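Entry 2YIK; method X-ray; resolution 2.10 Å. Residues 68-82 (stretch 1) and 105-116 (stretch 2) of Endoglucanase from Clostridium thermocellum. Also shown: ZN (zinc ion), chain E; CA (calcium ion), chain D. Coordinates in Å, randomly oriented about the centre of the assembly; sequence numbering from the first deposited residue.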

# COMPACT_ATOMS: atom_id res chain seq x y z
N TRP A 68 1.94 23.43 3.02
CA TRP A 68 1.39 23.41 4.36
C TRP A 68 1.82 22.20 5.20
O TRP A 68 1.30 21.99 6.30
CB TRP A 68 -0.14 23.49 4.31
CG TRP A 68 -0.78 22.57 3.34
CD1 TRP A 68 -0.97 22.79 2.01
CD2 TRP A 68 -1.36 21.29 3.63
NE1 TRP A 68 -1.65 21.73 1.45
CE2 TRP A 68 -1.89 20.80 2.41
CE3 TRP A 68 -1.47 20.51 4.79
CZ2 TRP A 68 -2.55 19.57 2.34
CZ3 TRP A 68 -2.13 19.29 4.71
CH2 TRP A 68 -2.65 18.82 3.49
N ARG A 69 2.75 21.41 4.68
CA ARG A 69 3.28 20.27 5.44
C ARG A 69 4.77 20.50 5.74
O ARG A 69 5.55 20.84 4.85
CB ARG A 69 3.15 18.95 4.66
CG ARG A 69 1.75 18.31 4.66
CD ARG A 69 1.19 18.14 6.06
NE ARG A 69 2.22 17.87 7.06
CZ ARG A 69 2.86 16.72 7.22
NH1 ARG A 69 2.59 15.69 6.43
NH2 ARG A 69 3.79 16.61 8.16
N GLY A 70 5.15 20.35 7.01
CA GLY A 70 6.54 20.52 7.40
C GLY A 70 6.96 19.31 8.22
O GLY A 70 6.14 18.42 8.47
N ASP A 71 8.22 19.26 8.65
CA ASP A 71 8.71 18.14 9.45
C ASP A 71 7.82 17.92 10.66
O ASP A 71 7.35 18.87 11.28
CB ASP A 71 10.14 18.40 9.93
CG ASP A 71 11.14 18.44 8.80
OD1 ASP A 71 10.78 18.05 7.67
OD2 ASP A 71 12.30 18.84 9.03
N CYS A 72 7.59 16.65 11.01
CA CYS A 72 6.73 16.33 12.14
C CYS A 72 7.24 15.11 12.90
O CYS A 72 7.98 14.30 12.35
CB CYS A 72 5.30 16.07 11.67
SG CYS A 72 5.22 14.79 10.39
N HIS A 73 6.80 14.99 14.15
CA HIS A 73 7.19 13.89 15.02
C HIS A 73 8.68 13.61 14.86
O HIS A 73 9.11 12.46 14.80
CB HIS A 73 6.37 12.64 14.69
CG HIS A 73 4.90 12.90 14.62
ND1 HIS A 73 4.21 13.02 13.43
CD2 HIS A 73 3.99 13.14 15.60
CE1 HIS A 73 2.95 13.32 13.67
NE2 HIS A 73 2.79 13.41 14.98
N VAL A 74 9.46 14.68 14.79
CA VAL A 74 10.90 14.53 14.62
C VAL A 74 11.54 13.80 15.79
O VAL A 74 12.66 13.30 15.67
CB VAL A 74 11.59 15.90 14.37
CG1 VAL A 74 11.01 16.55 13.11
CG2 VAL A 74 11.43 16.81 15.58
N TYR A 75 10.86 13.70 16.93
CA TYR A 75 11.44 12.98 18.05
C TYR A 75 11.48 11.47 17.76
O TYR A 75 12.12 10.71 18.49
CB TYR A 75 10.70 13.25 19.37
CG TYR A 75 9.19 13.22 19.31
CD1 TYR A 75 8.46 14.29 18.79
CD2 TYR A 75 8.47 12.14 19.84
CE1 TYR A 75 7.06 14.30 18.80
CE2 TYR A 75 7.08 12.13 19.86
CZ TYR A 75 6.38 13.21 19.34
OH TYR A 75 5.00 13.23 19.39
N ASP A 76 10.80 11.06 16.68
CA ASP A 76 10.80 9.65 16.25
C ASP A 76 12.24 9.29 15.89
O ASP A 76 12.65 8.14 16.00
CB ASP A 76 9.97 9.45 14.97
CG ASP A 76 8.47 9.49 15.20
OD1 ASP A 76 8.02 9.52 16.36
OD2 ASP A 76 7.73 9.48 14.18
N ALA A 77 12.98 10.30 15.44
CA ALA A 77 14.37 10.12 15.03
C ALA A 77 15.33 9.90 16.20
O ALA A 77 16.49 9.57 16.00
CB ALA A 77 14.82 11.31 14.18
N ARG A 78 14.83 10.09 17.41
CA ARG A 78 15.63 9.91 18.62
C ARG A 78 14.85 9.11 19.64
O ARG A 78 14.78 9.49 20.81
CB ARG A 78 15.99 11.26 19.25
CG ARG A 78 16.87 12.18 18.43
CD ARG A 78 16.32 13.59 18.57
NE ARG A 78 15.45 13.70 19.75
CZ ARG A 78 14.51 14.63 19.92
NH1 ARG A 78 14.31 15.55 18.98
NH2 ARG A 78 13.75 14.63 21.02
N LEU A 79 14.23 8.02 19.20
CA LEU A 79 13.46 7.16 20.10
C LEU A 79 14.40 6.52 21.13
O LEU A 79 15.40 5.91 20.75
CB LEU A 79 12.76 6.06 19.31
CG LEU A 79 11.92 5.10 20.15
CD1 LEU A 79 10.72 5.84 20.71
CD2 LEU A 79 11.45 3.94 19.30
N PRO A 80 14.10 6.65 22.44
CA PRO A 80 14.96 6.05 23.45
C PRO A 80 14.92 4.53 23.38
O PRO A 80 13.86 3.93 23.31
CB PRO A 80 14.39 6.57 24.77
CG PRO A 80 13.84 7.91 24.38
CD PRO A 80 13.14 7.58 23.07
N LEU A 81 16.10 3.91 23.43
CA LEU A 81 16.19 2.47 23.36
C LEU A 81 16.02 1.82 24.74
O LEU A 81 17.00 1.62 25.46
CB LEU A 81 17.54 2.07 22.75
CG LEU A 81 17.85 0.58 22.57
CD1 LEU A 81 16.82 -0.06 21.64
CD2 LEU A 81 19.26 0.41 22.01
N ASP A 82 14.78 1.53 25.11
CA ASP A 82 14.49 0.86 26.38
C ASP A 82 13.17 0.10 26.26
O ASP A 82 12.48 0.21 25.25
CB ASP A 82 14.44 1.87 27.55
CG ASP A 82 13.37 2.93 27.38
OD1 ASP A 82 12.17 2.59 27.32
OD2 ASP A 82 13.74 4.12 27.32
ZN ZN E . 4.56 12.81 11.41
CA CA D . 21.81 5.79 18.11
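Stretch 2 (105-116) DGKVDVSGGFHD

Stretch 2 runs antiparallel to stretch 1, mostly as an extended chain, and the apolar centre of the contact lies on one face of a very short sheet. There Leu79 and Val108 project to the same side, Leu79 CB lying 3.9 Å from Val108 CG2. Leu79 CD2 reaches on to Val110 CG2 at 4.0 Å, and Leu81 CD1 stands 4.4 Å from Val108 CG1, so Val108 meets two leucines, Leu79 at CG2 and Leu81 at CG1, both with chi1 t and chi2 p.

The backbone sets this register. Leu79 and Val108 form a hydrogen-bonded pair, Leu79 N to Val108 O at 2.9 Å and Val108 N to Leu79 O at 2.8 Å. The ladder extends through Leu81 N to Gly106 O, 2.9 Å, and at its other end Val110 N donates to Asp76 O at 3.1 Å. Gly106 has positive phi (71°), which by itself favours glycine. On the opposite face, Pro80 and Lys107 make the non-hydrogen-bonded pair, their CA atoms 4.4 Å apart; Lys107 CG packs 3.6 Å from Arg78 O.

Beyond the strands, stretch 1 turns through the 3-10 segment 74-77, and stretch 2 answers with a polar turn. Asp109 OD1 accepts from Ser111 N (2.9 Å) and Ser111 OG (2.7 Å) while lying 3.4 Å from Ala77 CB. Ser111 CB rests 3.8 Å from Asp76 CB, and one water bridges Asp76 OD2 (2.7 Å) to Gly112 N (2.9 Å).

A metal sits at each end of the contact. Zinc ties the stretches directly, bound by Cys72 SG at 2.3 Å, His73 ND1 at 2.1 Å and His115 NE2 at 2.2 Å, with one further ligand from elsewhere in the structure; the histidine rings meet rim to rim, planes at 88°. Calcium takes only stretch 2 among these residues, through Asp105 OD1 at 2.5 Å and Lys107 O at 2.4 Å, its other ligands coming from elsewhere in the structure.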

# COMPACT_ATOMS: atom_id res chain seq x y z
N ASP A 105 24.43 6.15 21.57
CA ASP A 105 23.84 7.33 22.19
C ASP A 105 22.50 7.00 22.86
O ASP A 105 21.80 7.89 23.34
CB ASP A 105 23.67 8.45 21.16
CG ASP A 105 22.49 8.23 20.23
OD1 ASP A 105 21.92 7.12 20.25
OD2 ASP A 105 22.12 9.15 19.47
N GLY A 106 22.16 5.71 22.88
CA GLY A 106 20.92 5.27 23.52
C GLY A 106 19.62 5.62 22.82
O GLY A 106 18.54 5.54 23.43
N LYS A 107 19.69 5.99 21.55
CA LYS A 107 18.50 6.34 20.79
C LYS A 107 18.51 5.71 19.41
O LYS A 107 19.56 5.41 18.87
CB LYS A 107 18.41 7.87 20.67
CG LYS A 107 18.10 8.56 21.99
CD LYS A 107 18.83 9.88 22.11
CE LYS A 107 18.39 10.66 23.36
NZ LYS A 107 17.68 9.79 24.35
N VAL A 108 17.34 5.46 18.83
CA VAL A 108 17.30 4.90 17.49
C VAL A 108 16.42 5.80 16.64
O VAL A 108 15.56 6.51 17.16
CB VAL A 108 16.75 3.46 17.47
CG1 VAL A 108 17.68 2.54 18.26
CG2 VAL A 108 15.34 3.43 18.02
N ASP A 109 16.65 5.77 15.33
CA ASP A 109 15.89 6.59 14.40
C ASP A 109 14.83 5.78 13.64
O ASP A 109 15.15 5.01 12.74
CB ASP A 109 16.86 7.24 13.40
CG ASP A 109 16.17 8.17 12.42
OD1 ASP A 109 14.93 8.33 12.49
OD2 ASP A 109 16.88 8.76 11.57
N VAL A 110 13.57 5.95 14.02
CA VAL A 110 12.48 5.25 13.34
C VAL A 110 11.55 6.30 12.72
O VAL A 110 10.33 6.11 12.64
CB VAL A 110 11.68 4.32 14.29
CG1 VAL A 110 12.55 3.15 14.72
CG2 VAL A 110 11.18 5.09 15.49
N SER A 111 12.14 7.40 12.29
CA SER A 111 11.41 8.50 11.67
C SER A 111 11.25 8.26 10.17
O SER A 111 11.94 7.43 9.58
CB SER A 111 12.14 9.82 11.89
OG SER A 111 13.30 9.90 11.07
N GLY A 112 10.33 9.00 9.57
CA GLY A 112 10.10 8.88 8.15
C GLY A 112 8.82 8.16 7.80
O GLY A 112 7.98 7.90 8.67
N GLY A 113 8.65 7.83 6.53
CA GLY A 113 7.44 7.14 6.13
C GLY A 113 6.21 8.04 6.10
O GLY A 113 6.32 9.26 6.01
N PHE A 114 5.04 7.42 6.23
CA PHE A 114 3.78 8.14 6.14
C PHE A 114 2.80 7.87 7.27
O PHE A 114 2.76 6.76 7.80
CB PHE A 114 3.10 7.75 4.82
CG PHE A 114 3.92 8.05 3.59
CD1 PHE A 114 4.97 7.21 3.23
CD2 PHE A 114 3.63 9.15 2.79
CE1 PHE A 114 5.73 7.47 2.08
CE2 PHE A 114 4.38 9.42 1.64
CZ PHE A 114 5.43 8.58 1.29
N HIS A 115 2.02 8.89 7.63
CA HIS A 115 0.98 8.75 8.66
C HIS A 115 0.02 7.79 7.99
O HIS A 115 -0.09 7.74 6.78
CB HIS A 115 0.25 10.07 8.90
CG HIS A 115 1.13 11.16 9.40
ND1 HIS A 115 1.05 12.45 8.92
CD2 HIS A 115 2.09 11.18 10.35
CE1 HIS A 115 1.92 13.21 9.55
NE2 HIS A 115 2.57 12.46 10.42
N ASP A 116 -0.73 7.05 8.77
CA ASP A 116 -1.58 6.06 8.15
C ASP A 116 -2.84 6.51 7.45
O ASP A 116 -3.08 6.18 6.27
CB ASP A 116 -2.02 5.03 9.17
CG ASP A 116 -2.95 3.95 8.58
OD1 ASP A 116 -2.46 3.08 7.82
OD2 ASP A 116 -4.17 3.97 8.88
O HOH W 1 8.72 10.10 11.71